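Local structure of uncharacterized protein (Helicobacter pylori, 4O5J) at residues N31-Q36 with S392-K397; A45-S50 with Q378-T383; L64-S69 with S355-R360; Q254-L259 with I298-D303; T289-Q294 with A363-A368. The protein probably binds sialic acid-bearing glycans of the host as an outer-membrane adhesin, helping the bacterium to attach. All coordinates share one frame; numbering follows the deposited sequence.

Contact 1: residues N31-Q36 with S392-K397; sequences NEKYEQ and SEEISK
I395 packs against K33 and Y34 where helices 29-54 and 343-396 run side by side as an antiparallel helix pair, far from the centre of the chain. The axes of the short segments pass 10.3 Å apart at 155°, and K33 and I395 are level with each other. The tight part is hydrophobic. I395 CG1 sits anti to its own carbonyl carbon (chi1 -66°), which carries CD1 between the helices, 3.9 Å from K33 O. There CD1 lies between K33 and the face of the Y34 ring, while CG2 meets the hydroxyl end of that ring, 3.3 Å from Y34 OH. Beta-branching suits the place, because both arms of the isoleucine find a surface to pack on, and Y34, though an exposed residue, covers them with its ring. Toward solvent the contact is loose. The extended K33 chain reaches across E394 at about a right angle, and K33 NZ meets E394 OE2 at 3.3 Å in a salt bridge whose hydrogen bond is weak; long flexible chains with opposite charges fit such an outer edge. The packed side, by contrast, has I395 CD1 almost exactly on the ring normal, a CH-pi contact 4.1 Å from the centroid of Y34.

Contact 2: residues A45-S50 with Q378-T383; sequences ASLKQS and QAEIVT
L47 of helix 29-54 lies against the turn E380-I381 of helix 343-396, and the partnership is easiest to follow along residues 378-383. At the start, Q378 turns its side chain from residues 45-50 and meets I51, just beyond S50, so the interface continues past the short segments. E380 comes next. Its CB serves as an apolar flank, 4.1 Å from L47 CD1, while the extended chain takes the carboxylate on toward the exposed border; a glutamate suits this spot because it offers a methylene to the leucine and charge to the solvent. I381 carries most of the contact. Its CG1 stands anti to the backbone N (chi1 -163°) and the chain runs straight on, which carries CD1 across to helix 29-54, 3.5 Å from K48 N and 3.8 Å from L47 CB. The reply comes from L47, whose CD1 reaches back to the opposite backbone, 3.6 Å from I381 N. The two aliphatic chains thus lie past one another, each ending on the backbone of the opposite helix. K48 adds only its base: CB lies 3.9 Å from I381 CD1, and the rest bends at chi3 and leads away; the side chain lies near a bound 1,2-ethanediol, probably from the crystallisation liquor. With L47 buried, charged residues at the margins and axes 9.5 Å apart at 153°, this is the pattern of an antiparallel helix pair with a narrow apolar seam.

Contact 3: residues L64-S69 with S355-R360; sequences LNYLKS and SYYGNR
Y66 reaches from helix 57-76 to Y357 and R360 on helix 343-396, a surface contact within the helical bundle in which a single long aromatic side chain spans the distance: the nearest CA atoms, those of Y66 and R360, are 8.0 Å apart. Van der Waals packing carries most of it. With its ring anti to the backbone N (chi1 164°), Y66 extends straight outward and sets its far end on the stem of R360, CZ lying 3.4 Å from R360 CB. The arginine crosses the tyrosine at about a right angle, its CD 4.0 Å from Y66 CE1. The Y66 hydroxyl meets the edge of the Y357 ring, in its plane, with OH 3.3 Å from Y357 CD1. Tyrosine suits the place because its length spans the gap and its polar tip ends among polar and aromatic neighbours; Y66 also touches Q294 of helix 281-309, and Y357 is packed edge-to-face with F70. Stacking of flat groups comes next, within residues 355-360: the guanidinium of R360 folds back along its own helix and lies against the Y356 ring, which in turn covers a face of Y357. One polar bond holds this arrangement, 2.7 Å from R360 NH1 to Y356 O, with the carbonyl oxygen only 5° out of the guanidinium plane.

Contact 4: residues Q254-L259 with I298-D303; sequences QQAVTL and ISYAQD
A partly buried contact, in which Y300 packs against A256 and its neighbours Q255 and L259, joins helices 241-268 and 281-309, which follow each other in the chain and form an antiparallel helical hairpin near the centre of the molecule. The segment axes are 9.5 Å apart at 162°. A256 and Y300 are level, and the small alanine suits a place where a ring packs between close helices: A256 CB lies 3.8 Å from Y300 CB, and Y300 CD2 rests near A256 CA. With its CG anti to the carbonyl carbon (chi1 -79°), the tyrosine sends its ring toward the other helix. L259 supports one flank, its CD2 4.0 Å from Y300 CE2, and the same leucine continues onto N293, Q296 and V297. A256 and V257 also touch I83 of helix 82-101, consistent with a bundle core. Elsewhere the contact is polar. Q255 bends at chi2, which brings its methylene CG obliquely against the phenol, 3.1 Å from Y300 OH, and leaves the amide turned steeply, 68°, against the ring. Glutamine fits here because its stem packs while its amide deals with water. A single water joins the two polar ends: it accepts from Q255 NE2 at 2.8 Å and lies in the plane of the Y300 ring at its edge, 2.7 Å from OH.

Contact 5: residues T289-Q294 with A363-A368; sequences TFAQNQ and AALSVA
A291 and L365 face each other so closely that their CA atoms are only 4.9 Å apart, where the antiparallel helices 281-309 and 343-396 of the helical bundle meet at 153° with the segment axes 8.8 Å apart. The bare methyl of A291 points at the partner helix and is met from two places. One is the leucine: L365 leaves its helix at a slant, its CG anti to the backbone N (chi1 172°), and the bend at chi2 turns CD1 back to the alanine, 3.6 Å from A291 CB. The other is A368, one turn on, whose CB lies 3.8 Å from A291 CB, methyl to methyl. Two alanines suit so close a crossing, and the leucine packs beside them. The same CD1 also lies 3.6 Å from Q292 N, against the main chain. Q292 stands at the border, crossing the leucine obliquely; its CG is 3.9 Å from L365 CD1, and the extended chain takes the amide away, its NE2 making a weak bond to Y288 O, which suits an exposed glutamine. Nearby, F290 and Q294 touch helix 57-76, and Q294 NE2 donates to L67 O, tying in a third helix. Between the two segments, then, the chemistry is mainly apolar van der Waals contact: small methyls and one branched chain, kept mostly from solvent, which probably allow the close spacing.

How the contacts relate
The long helix 343-396 is common to contacts 1, 2, 3 and 5 and meets three different partners along its length. Contacts 1 and 2, with centres 20 Å apart, both pair it with helix 29-54 in the outlying two-helix arm, contact 2 nested inside the chain loop closed by contact 1. Between centres, contact 5 lies 20 Å from contact 2, where helix 281-309 takes over, and 9 Å from contact 3, which brings in helix 57-76. Contact 4, between helices 241-268 and 281-309, touches both contacts 3 and 5; its centre is 15 Å from each of theirs. Contact 5's segments alternate along the chain with those of contacts 3 and 4, interlocking this region, whereas the arm brings the modelled chain ends together.

Contact 1: residues N31-Q36 with S392-K397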
# COMPACT_ATOMS: atom_id res chain seq x y z
N ASN A 31 -11.07 -7.67 48.20
CA ASN A 31 -11.10 -8.08 46.79
C ASN A 31 -10.15 -7.30 45.94
O ASN A 31 -9.54 -7.86 45.02
CB ASN A 31 -12.51 -8.05 46.18
CG ASN A 31 -13.30 -9.27 46.55
OD1 ASN A 31 -12.71 -10.35 46.84
ND2 ASN A 31 -14.65 -9.14 46.57
N GLU A 32 -10.01 -6.01 46.26
CA GLU A 32 -9.11 -5.15 45.49
C GLU A 32 -7.66 -5.60 45.68
O GLU A 32 -6.86 -5.57 44.75
CB GLU A 32 -9.28 -3.67 45.86
CG GLU A 32 -8.34 -3.22 46.99
CD GLU A 32 -8.55 -1.79 47.49
OE1 GLU A 32 -9.33 -1.03 46.85
OE2 GLU A 32 -7.93 -1.41 48.53
N LYS A 33 -7.31 -6.01 46.89
CA LYS A 33 -5.96 -6.46 47.15
C LYS A 33 -5.64 -7.73 46.40
O LYS A 33 -4.52 -7.90 45.91
CB LYS A 33 -5.74 -6.62 48.63
CG LYS A 33 -5.64 -5.28 49.31
CD LYS A 33 -5.11 -5.42 50.70
CE LYS A 33 -4.86 -4.02 51.22
NZ LYS A 33 -3.99 -4.19 52.38
N TYR A 34 -6.64 -8.61 46.29
CA TYR A 34 -6.49 -9.84 45.51
C TYR A 34 -6.32 -9.54 44.01
O TYR A 34 -5.48 -10.17 43.34
CB TYR A 34 -7.65 -10.78 45.74
CG TYR A 34 -7.51 -11.63 46.96
CD1 TYR A 34 -6.80 -12.82 46.90
CD2 TYR A 34 -8.04 -11.24 48.18
CE1 TYR A 34 -6.63 -13.64 48.04
CE2 TYR A 34 -7.88 -12.05 49.32
CZ TYR A 34 -7.19 -13.25 49.25
OH TYR A 34 -7.04 -14.02 50.37
N GLU A 35 -7.09 -8.57 43.50
CA GLU A 35 -6.95 -8.16 42.10
C GLU A 35 -5.57 -7.59 41.83
O GLU A 35 -4.97 -7.87 40.80
CB GLU A 35 -7.94 -7.13 41.71
CG GLU A 35 -9.30 -7.72 41.44
CD GLU A 35 -10.42 -6.68 41.32
OE1 GLU A 35 -11.48 -7.03 40.76
OE2 GLU A 35 -10.25 -5.53 41.79
N GLN A 36 -5.09 -6.81 42.79
CA GLN A 36 -3.80 -6.19 42.69
C GLN A 36 -2.69 -7.27 42.71
O GLN A 36 -1.82 -7.28 41.86
CB GLN A 36 -3.66 -5.24 43.83
CG GLN A 36 -2.64 -4.19 43.59
CD GLN A 36 -2.71 -3.15 44.68
OE1 GLN A 36 -3.13 -3.43 45.81
NE2 GLN A 36 -2.32 -1.94 44.35
N SER A 392 0.98 -10.34 49.21
CA SER A 392 0.54 -11.66 49.62
C SER A 392 0.62 -11.77 51.15
O SER A 392 -0.27 -12.36 51.80
CB SER A 392 1.38 -12.73 48.95
OG SER A 392 0.91 -14.03 49.30
N GLU A 393 1.69 -11.21 51.71
CA GLU A 393 1.88 -11.26 53.15
C GLU A 393 0.86 -10.40 53.91
O GLU A 393 0.34 -10.84 54.97
CB GLU A 393 3.29 -10.87 53.50
CG GLU A 393 3.48 -10.70 54.98
CD GLU A 393 4.94 -10.58 55.33
OE1 GLU A 393 5.76 -11.23 54.64
OE2 GLU A 393 5.28 -9.87 56.28
N GLU A 394 0.58 -9.19 53.37
CA GLU A 394 -0.45 -8.31 53.94
C GLU A 394 -1.81 -9.00 53.97
O GLU A 394 -2.50 -8.99 54.99
CB GLU A 394 -0.63 -7.06 53.12
CG GLU A 394 0.59 -6.23 53.13
CD GLU A 394 0.46 -5.09 52.14
OE1 GLU A 394 1.50 -4.70 51.54
OE2 GLU A 394 -0.70 -4.59 51.98
N ILE A 395 -2.18 -9.61 52.84
CA ILE A 395 -3.44 -10.33 52.70
C ILE A 395 -3.53 -11.48 53.71
O ILE A 395 -4.57 -11.71 54.31
CB ILE A 395 -3.56 -10.89 51.30
CG1 ILE A 395 -3.66 -9.74 50.31
CG2 ILE A 395 -4.81 -11.80 51.20
CD1 ILE A 395 -3.93 -10.25 48.92
N SER A 396 -2.42 -12.18 53.90
CA SER A 396 -2.34 -13.34 54.75
C SER A 396 -2.69 -12.98 56.16
O SER A 396 -3.28 -13.81 56.88
CB SER A 396 -0.95 -13.92 54.73
OG SER A 396 -0.95 -15.18 55.32
N LYS A 397 -2.34 -11.74 56.56
CA LYS A 397 -2.62 -11.25 57.93
C LYS A 397 -3.97 -10.53 58.09
O LYS A 397 -4.29 -10.08 59.17
CB LYS A 397 -1.51 -10.32 58.41
CG LYS A 397 -0.14 -10.93 58.44
CD LYS A 397 0.89 -9.90 58.76
CE LYS A 397 2.25 -10.51 58.46
NZ LYS A 397 3.32 -9.57 58.84

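Contact 2: residues A45-S50 with Q378-T383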
# COMPACT_ATOMS: atom_id res chain seq x y z
N ALA A 45 5.06 -12.97 35.65
CA ALA A 45 5.06 -14.06 34.66
C ALA A 45 5.50 -13.53 33.28
O ALA A 45 6.25 -14.21 32.58
CB ALA A 45 3.68 -14.72 34.55
N SER A 46 5.02 -12.37 32.86
CA SER A 46 5.31 -11.93 31.48
C SER A 46 6.77 -11.38 31.42
O SER A 46 7.48 -11.66 30.46
CB SER A 46 4.28 -10.96 30.90
OG SER A 46 4.49 -9.76 31.51
N LEU A 47 7.18 -10.66 32.45
CA LEU A 47 8.56 -10.27 32.60
C LEU A 47 9.45 -11.53 32.55
O LEU A 47 10.42 -11.60 31.80
CB LEU A 47 8.78 -9.52 33.91
CG LEU A 47 8.26 -8.11 33.81
CD1 LEU A 47 8.32 -7.44 35.15
CD2 LEU A 47 9.09 -7.40 32.79
N LYS A 48 9.07 -12.56 33.28
CA LYS A 48 9.85 -13.80 33.30
C LYS A 48 9.96 -14.36 31.86
O LYS A 48 11.04 -14.75 31.40
CB LYS A 48 9.17 -14.83 34.27
CG LYS A 48 9.93 -16.10 34.48
CD LYS A 48 9.34 -17.04 35.54
CE LYS A 48 9.42 -16.57 37.01
NZ LYS A 48 9.24 -17.73 37.98
N GLN A 49 8.84 -14.46 31.18
CA GLN A 49 8.83 -14.97 29.82
C GLN A 49 9.74 -14.14 28.90
O GLN A 49 10.51 -14.69 28.09
CB GLN A 49 7.41 -15.02 29.26
CG GLN A 49 7.36 -15.74 27.92
CD GLN A 49 7.88 -17.18 28.03
OE1 GLN A 49 7.39 -17.96 28.80
NE2 GLN A 49 8.85 -17.52 27.24
N SER A 50 9.65 -12.82 29.02
CA SER A 50 10.39 -11.92 28.17
C SER A 50 11.89 -12.10 28.40
O SER A 50 12.67 -12.18 27.44
CB SER A 50 10.02 -10.46 28.46
OG SER A 50 8.76 -10.17 27.90
N GLN A 378 14.92 -7.12 33.76
CA GLN A 378 15.55 -7.78 34.89
C GLN A 378 15.39 -6.97 36.13
O GLN A 378 15.18 -7.56 37.23
CB GLN A 378 17.02 -8.00 34.61
CG GLN A 378 17.29 -9.29 33.90
CD GLN A 378 18.66 -9.29 33.29
OE1 GLN A 378 19.28 -8.22 33.14
NE2 GLN A 378 19.14 -10.47 32.92
N ALA A 379 15.49 -5.64 35.99
CA ALA A 379 15.28 -4.74 37.16
C ALA A 379 13.80 -4.69 37.55
O ALA A 379 13.44 -4.62 38.70
CB ALA A 379 15.83 -3.34 36.89
N GLU A 380 12.93 -4.75 36.57
CA GLU A 380 11.52 -4.54 36.84
C GLU A 380 10.90 -5.77 37.55
O GLU A 380 10.09 -5.63 38.45
CB GLU A 380 10.82 -4.27 35.55
CG GLU A 380 9.62 -3.40 35.67
CD GLU A 380 9.07 -3.09 34.29
OE1 GLU A 380 7.89 -2.72 34.17
OE2 GLU A 380 9.82 -3.23 33.30
N ILE A 381 11.32 -6.97 37.14
CA ILE A 381 10.82 -8.19 37.70
C ILE A 381 11.16 -8.27 39.19
O ILE A 381 10.34 -8.79 39.98
CB ILE A 381 11.34 -9.43 36.97
CG1 ILE A 381 10.46 -10.65 37.32
CG2 ILE A 381 12.82 -9.70 37.34
CD1 ILE A 381 10.54 -11.80 36.34
N VAL A 382 12.32 -7.77 39.60
CA VAL A 382 12.64 -7.77 41.04
C VAL A 382 11.63 -6.90 41.81
O VAL A 382 11.17 -7.29 42.91
CB VAL A 382 14.07 -7.28 41.31
CG1 VAL A 382 14.33 -7.03 42.81
CG2 VAL A 382 15.07 -8.29 40.76
N THR A 383 11.26 -5.75 41.26
CA THR A 383 10.26 -4.89 41.90
C THR A 383 8.86 -5.52 41.95
O THR A 383 8.15 -5.43 42.95
CB THR A 383 10.16 -3.58 41.16
OG1 THR A 383 11.35 -2.90 41.43
CG2 THR A 383 9.05 -2.74 41.63

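Contact 3: residues L64-S69 with S355-R360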
# COMPACT_ATOMS: atom_id res chain seq x y z
N LEU A 64 15.54 -13.51 14.01
CA LEU A 64 16.38 -12.68 13.12
C LEU A 64 16.36 -13.28 11.73
O LEU A 64 16.19 -12.56 10.74
CB LEU A 64 17.81 -12.61 13.64
CG LEU A 64 18.76 -11.77 12.78
CD1 LEU A 64 18.27 -10.33 12.64
CD2 LEU A 64 20.17 -11.79 13.34
N ASN A 65 16.49 -14.60 11.65
CA ASN A 65 16.46 -15.24 10.36
C ASN A 65 15.14 -15.01 9.59
O ASN A 65 15.16 -14.87 8.37
CB ASN A 65 16.77 -16.71 10.46
CG ASN A 65 16.71 -17.40 9.10
OD1 ASN A 65 15.71 -18.00 8.73
ND2 ASN A 65 17.78 -17.28 8.33
N TYR A 66 14.01 -14.99 10.29
CA TYR A 66 12.76 -14.67 9.63
C TYR A 66 12.77 -13.20 9.11
O TYR A 66 12.43 -12.93 7.95
CB TYR A 66 11.57 -14.88 10.60
CG TYR A 66 10.37 -14.18 10.03
CD1 TYR A 66 9.61 -14.77 8.99
CD2 TYR A 66 10.03 -12.88 10.45
CE1 TYR A 66 8.53 -14.11 8.44
CE2 TYR A 66 8.94 -12.21 9.90
CZ TYR A 66 8.21 -12.82 8.89
OH TYR A 66 7.13 -12.14 8.35
N LEU A 67 13.14 -12.26 9.97
CA LEU A 67 13.20 -10.86 9.62
C LEU A 67 14.04 -10.67 8.35
O LEU A 67 13.57 -10.07 7.35
CB LEU A 67 13.83 -10.10 10.77
CG LEU A 67 12.97 -9.28 11.73
CD1 LEU A 67 11.52 -9.55 11.62
CD2 LEU A 67 13.42 -9.41 13.17
N LYS A 68 15.25 -11.21 8.38
CA LYS A 68 16.20 -11.07 7.25
C LYS A 68 15.68 -11.75 6.03
O LYS A 68 15.82 -11.26 4.89
CB LYS A 68 17.58 -11.66 7.58
CG LYS A 68 18.27 -10.92 8.66
CD LYS A 68 19.57 -11.62 9.06
CE LYS A 68 20.80 -10.74 8.77
NZ LYS A 68 21.08 -10.76 7.36
N SER A 69 15.06 -12.89 6.22
CA SER A 69 14.57 -13.60 5.07
C SER A 69 13.42 -12.80 4.38
O SER A 69 13.30 -12.74 3.13
CB SER A 69 14.18 -14.98 5.53
OG SER A 69 13.59 -15.62 4.46
N SER A 355 -1.83 -10.74 6.01
CA SER A 355 -2.21 -11.65 7.09
C SER A 355 -1.07 -12.67 7.36
O SER A 355 -0.76 -12.99 8.51
CB SER A 355 -3.56 -12.30 6.83
OG SER A 355 -3.37 -13.37 5.98
N TYR A 356 -0.41 -13.16 6.31
CA TYR A 356 0.65 -14.16 6.50
C TYR A 356 1.86 -13.59 7.22
O TYR A 356 2.28 -14.15 8.25
CB TYR A 356 1.06 -14.76 5.18
CG TYR A 356 2.19 -15.76 5.32
CD1 TYR A 356 3.52 -15.37 5.21
CD2 TYR A 356 1.91 -17.10 5.55
CE1 TYR A 356 4.55 -16.32 5.35
CE2 TYR A 356 2.91 -18.05 5.67
CZ TYR A 356 4.22 -17.65 5.58
OH TYR A 356 5.15 -18.61 5.72
N TYR A 357 2.43 -12.50 6.68
CA TYR A 357 3.64 -11.92 7.30
C TYR A 357 3.35 -11.08 8.53
O TYR A 357 4.24 -10.86 9.36
CB TYR A 357 4.39 -11.04 6.29
CG TYR A 357 4.92 -11.85 5.11
CD1 TYR A 357 6.01 -12.73 5.26
CD2 TYR A 357 4.32 -11.75 3.87
CE1 TYR A 357 6.47 -13.47 4.18
CE2 TYR A 357 4.79 -12.49 2.79
CZ TYR A 357 5.85 -13.33 2.96
OH TYR A 357 6.29 -14.03 1.92
N GLY A 358 2.13 -10.58 8.63
CA GLY A 358 1.70 -9.81 9.79
C GLY A 358 1.86 -10.62 11.07
O GLY A 358 2.53 -10.17 11.99
N ASN A 359 1.26 -11.82 11.13
CA ASN A 359 1.49 -12.73 12.28
C ASN A 359 2.95 -12.94 12.53
O ASN A 359 3.41 -12.79 13.65
CB ASN A 359 0.85 -14.10 12.13
CG ASN A 359 -0.63 -13.99 12.14
OD1 ASN A 359 -1.20 -13.00 12.64
ND2 ASN A 359 -1.28 -14.94 11.52
N ARG A 360 3.68 -13.29 11.50
CA ARG A 360 5.07 -13.69 11.72
C ARG A 360 5.93 -12.51 12.18
O ARG A 360 6.77 -12.68 13.03
CB ARG A 360 5.64 -14.34 10.47
CG ARG A 360 5.24 -15.78 10.43
CD ARG A 360 5.24 -16.26 9.02
NE ARG A 360 4.65 -17.59 9.02
CZ ARG A 360 3.35 -17.85 8.89
NH1 ARG A 360 2.43 -16.85 8.71
NH2 ARG A 360 2.99 -19.13 8.94

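Contact 4: residues Q254-L259 with I298-D303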
# COMPACT_ATOMS: atom_id res chain seq x y z
N GLN A 254 5.37 5.07 -1.68
CA GLN A 254 6.71 5.69 -1.73
C GLN A 254 7.36 5.60 -0.39
O GLN A 254 8.55 5.26 -0.29
CB GLN A 254 6.70 7.14 -2.18
CG GLN A 254 6.26 7.30 -3.62
CD GLN A 254 5.92 8.75 -4.02
OE1 GLN A 254 5.13 9.42 -3.33
NE2 GLN A 254 6.50 9.24 -5.14
N GLN A 255 6.56 5.82 0.65
CA GLN A 255 7.07 5.76 2.00
C GLN A 255 7.50 4.31 2.31
O GLN A 255 8.59 4.06 2.85
CB GLN A 255 6.01 6.29 2.94
CG GLN A 255 6.52 6.53 4.30
CD GLN A 255 7.66 7.47 4.27
OE1 GLN A 255 7.60 8.40 3.46
NE2 GLN A 255 8.72 7.25 5.11
N ALA A 256 6.67 3.36 1.91
CA ALA A 256 6.96 1.94 2.13
C ALA A 256 8.26 1.51 1.40
O ALA A 256 9.06 0.74 1.92
CB ALA A 256 5.78 1.11 1.64
N VAL A 257 8.44 2.00 0.17
CA VAL A 257 9.61 1.65 -0.63
C VAL A 257 10.90 2.14 0.04
O VAL A 257 11.85 1.37 0.27
CB VAL A 257 9.50 2.22 -2.04
CG1 VAL A 257 10.88 2.21 -2.70
CG2 VAL A 257 8.47 1.47 -2.86
N THR A 258 10.92 3.41 0.42
CA THR A 258 12.05 3.96 1.15
C THR A 258 12.33 3.14 2.39
O THR A 258 13.49 2.86 2.72
CB THR A 258 11.72 5.37 1.62
OG1 THR A 258 11.45 6.15 0.47
CG2 THR A 258 12.93 6.01 2.40
N LEU A 259 11.29 2.78 3.12
CA LEU A 259 11.51 2.05 4.37
C LEU A 259 12.04 0.63 4.04
O LEU A 259 12.91 0.13 4.75
CB LEU A 259 10.19 1.98 5.18
CG LEU A 259 10.27 1.48 6.58
CD1 LEU A 259 11.41 2.13 7.36
CD2 LEU A 259 8.94 1.69 7.29
N ILE A 298 4.74 -3.80 6.55
CA ILE A 298 3.53 -4.59 6.45
C ILE A 298 2.31 -3.71 6.69
O ILE A 298 1.29 -3.84 6.03
CB ILE A 298 3.53 -5.74 7.47
CG1 ILE A 298 4.68 -6.72 7.22
CG2 ILE A 298 2.20 -6.45 7.45
CD1 ILE A 298 4.67 -7.28 5.84
N SER A 299 2.43 -2.80 7.63
CA SER A 299 1.34 -1.97 7.98
C SER A 299 1.00 -1.00 6.81
O SER A 299 -0.19 -0.72 6.54
CB SER A 299 1.69 -1.26 9.27
OG SER A 299 0.77 -0.27 9.40
N TYR A 300 2.04 -0.50 6.11
CA TYR A 300 1.78 0.33 4.92
C TYR A 300 1.07 -0.49 3.87
O TYR A 300 0.19 0.02 3.17
CB TYR A 300 3.08 0.85 4.32
CG TYR A 300 3.66 2.06 5.04
CD1 TYR A 300 2.83 3.10 5.51
CD2 TYR A 300 5.03 2.18 5.23
CE1 TYR A 300 3.37 4.19 6.15
CE2 TYR A 300 5.58 3.28 5.87
CZ TYR A 300 4.77 4.27 6.32
OH TYR A 300 5.38 5.32 6.96
N ALA A 301 1.47 -1.74 3.70
CA ALA A 301 0.80 -2.61 2.71
C ALA A 301 -0.66 -2.80 3.14
O ALA A 301 -1.59 -2.77 2.32
CB ALA A 301 1.46 -3.96 2.64
N GLN A 302 -0.90 -2.94 4.44
CA GLN A 302 -2.27 -3.05 4.90
C GLN A 302 -3.03 -1.77 4.58
O GLN A 302 -4.18 -1.85 4.16
CB GLN A 302 -2.29 -3.39 6.36
CG GLN A 302 -3.67 -3.32 6.94
CD GLN A 302 -3.65 -3.97 8.25
OE1 GLN A 302 -3.94 -5.14 8.36
NE2 GLN A 302 -3.31 -3.22 9.26
N ASP A 303 -2.41 -0.59 4.77
CA ASP A 303 -3.07 0.67 4.45
C ASP A 303 -3.52 0.66 3.01
O ASP A 303 -4.64 1.08 2.67
CB ASP A 303 -2.14 1.85 4.68
CG ASP A 303 -1.81 2.09 6.17
OD1 ASP A 303 -2.65 1.71 7.01
OD2 ASP A 303 -0.72 2.70 6.51
O HOH W 1 8.03 5.63 7.24

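Contact 5: residues T289-Q294 with A363-A368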
# COMPACT_ATOMS: atom_id res chain seq x y z
N THR A 289 14.82 -2.03 16.11
CA THR A 289 14.52 -1.10 15.06
C THR A 289 14.19 -1.84 13.79
O THR A 289 13.24 -1.50 13.10
CB THR A 289 15.74 -0.22 14.79
OG1 THR A 289 16.06 0.43 16.00
CG2 THR A 289 15.44 0.83 13.74
N PHE A 290 14.99 -2.85 13.47
CA PHE A 290 14.77 -3.67 12.29
C PHE A 290 13.33 -4.23 12.30
O PHE A 290 12.56 -4.07 11.33
CB PHE A 290 15.78 -4.81 12.30
CG PHE A 290 15.80 -5.64 11.05
CD1 PHE A 290 15.48 -5.07 9.82
CD2 PHE A 290 16.14 -6.99 11.09
CE1 PHE A 290 15.50 -5.84 8.65
CE2 PHE A 290 16.17 -7.75 9.92
CZ PHE A 290 15.87 -7.19 8.71
N ALA A 291 12.95 -4.83 13.41
CA ALA A 291 11.62 -5.47 13.56
C ALA A 291 10.49 -4.44 13.51
O ALA A 291 9.52 -4.63 12.77
CB ALA A 291 11.59 -6.32 14.84
N GLN A 292 10.61 -3.32 14.23
CA GLN A 292 9.60 -2.26 14.11
C GLN A 292 9.43 -1.83 12.69
O GLN A 292 8.29 -1.74 12.19
CB GLN A 292 9.98 -1.06 14.93
CG GLN A 292 9.89 -1.34 16.40
CD GLN A 292 10.46 -0.20 17.23
OE1 GLN A 292 9.79 0.77 17.53
NE2 GLN A 292 11.71 -0.33 17.60
N ASN A 293 10.55 -1.59 12.01
CA ASN A 293 10.48 -1.07 10.61
C ASN A 293 9.77 -2.05 9.71
O ASN A 293 8.96 -1.64 8.87
CB ASN A 293 11.87 -0.76 10.00
CG ASN A 293 12.51 0.45 10.62
OD1 ASN A 293 11.84 1.31 11.18
ND2 ASN A 293 13.81 0.52 10.53
N GLN A 294 10.08 -3.34 9.87
CA GLN A 294 9.49 -4.34 9.02
C GLN A 294 7.98 -4.45 9.33
O GLN A 294 7.18 -4.69 8.43
CB GLN A 294 10.15 -5.69 9.20
CG GLN A 294 9.68 -6.70 8.16
CD GLN A 294 10.58 -7.94 8.17
OE1 GLN A 294 10.18 -9.05 8.62
NE2 GLN A 294 11.83 -7.77 7.68
N ALA A 363 5.36 -11.78 15.99
CA ALA A 363 6.10 -12.70 16.83
C ALA A 363 7.61 -12.34 16.82
O ALA A 363 8.25 -12.30 17.86
CB ALA A 363 5.86 -14.17 16.39
N ALA A 364 8.17 -12.05 15.66
CA ALA A 364 9.59 -11.66 15.62
C ALA A 364 9.82 -10.36 16.38
O ALA A 364 10.76 -10.25 17.15
CB ALA A 364 10.11 -11.52 14.22
N LEU A 365 8.93 -9.38 16.17
CA LEU A 365 9.02 -8.09 16.85
C LEU A 365 9.00 -8.29 18.38
O LEU A 365 9.73 -7.60 19.14
CB LEU A 365 7.88 -7.18 16.43
CG LEU A 365 7.79 -5.89 17.24
CD1 LEU A 365 9.01 -5.05 17.01
CD2 LEU A 365 6.56 -5.15 16.78
N SER A 366 8.17 -9.21 18.83
CA SER A 366 8.07 -9.46 20.23
C SER A 366 9.41 -9.91 20.88
O SER A 366 9.81 -9.44 21.95
CB SER A 366 7.04 -10.55 20.47
OG SER A 366 6.39 -10.10 21.56
N VAL A 367 10.08 -10.86 20.23
CA VAL A 367 11.36 -11.35 20.69
C VAL A 367 12.38 -10.20 20.63
O VAL A 367 13.19 -10.02 21.56
CB VAL A 367 11.82 -12.53 19.84
CG1 VAL A 367 13.22 -13.01 20.24
CG2 VAL A 367 10.75 -13.64 19.93
N ALA A 368 12.32 -9.40 19.58
CA ALA A 368 13.28 -8.29 19.43
C ALA A 368 13.09 -7.29 20.57
O ALA A 368 14.07 -6.79 21.14
CB ALA A 368 13.12 -7.59 18.09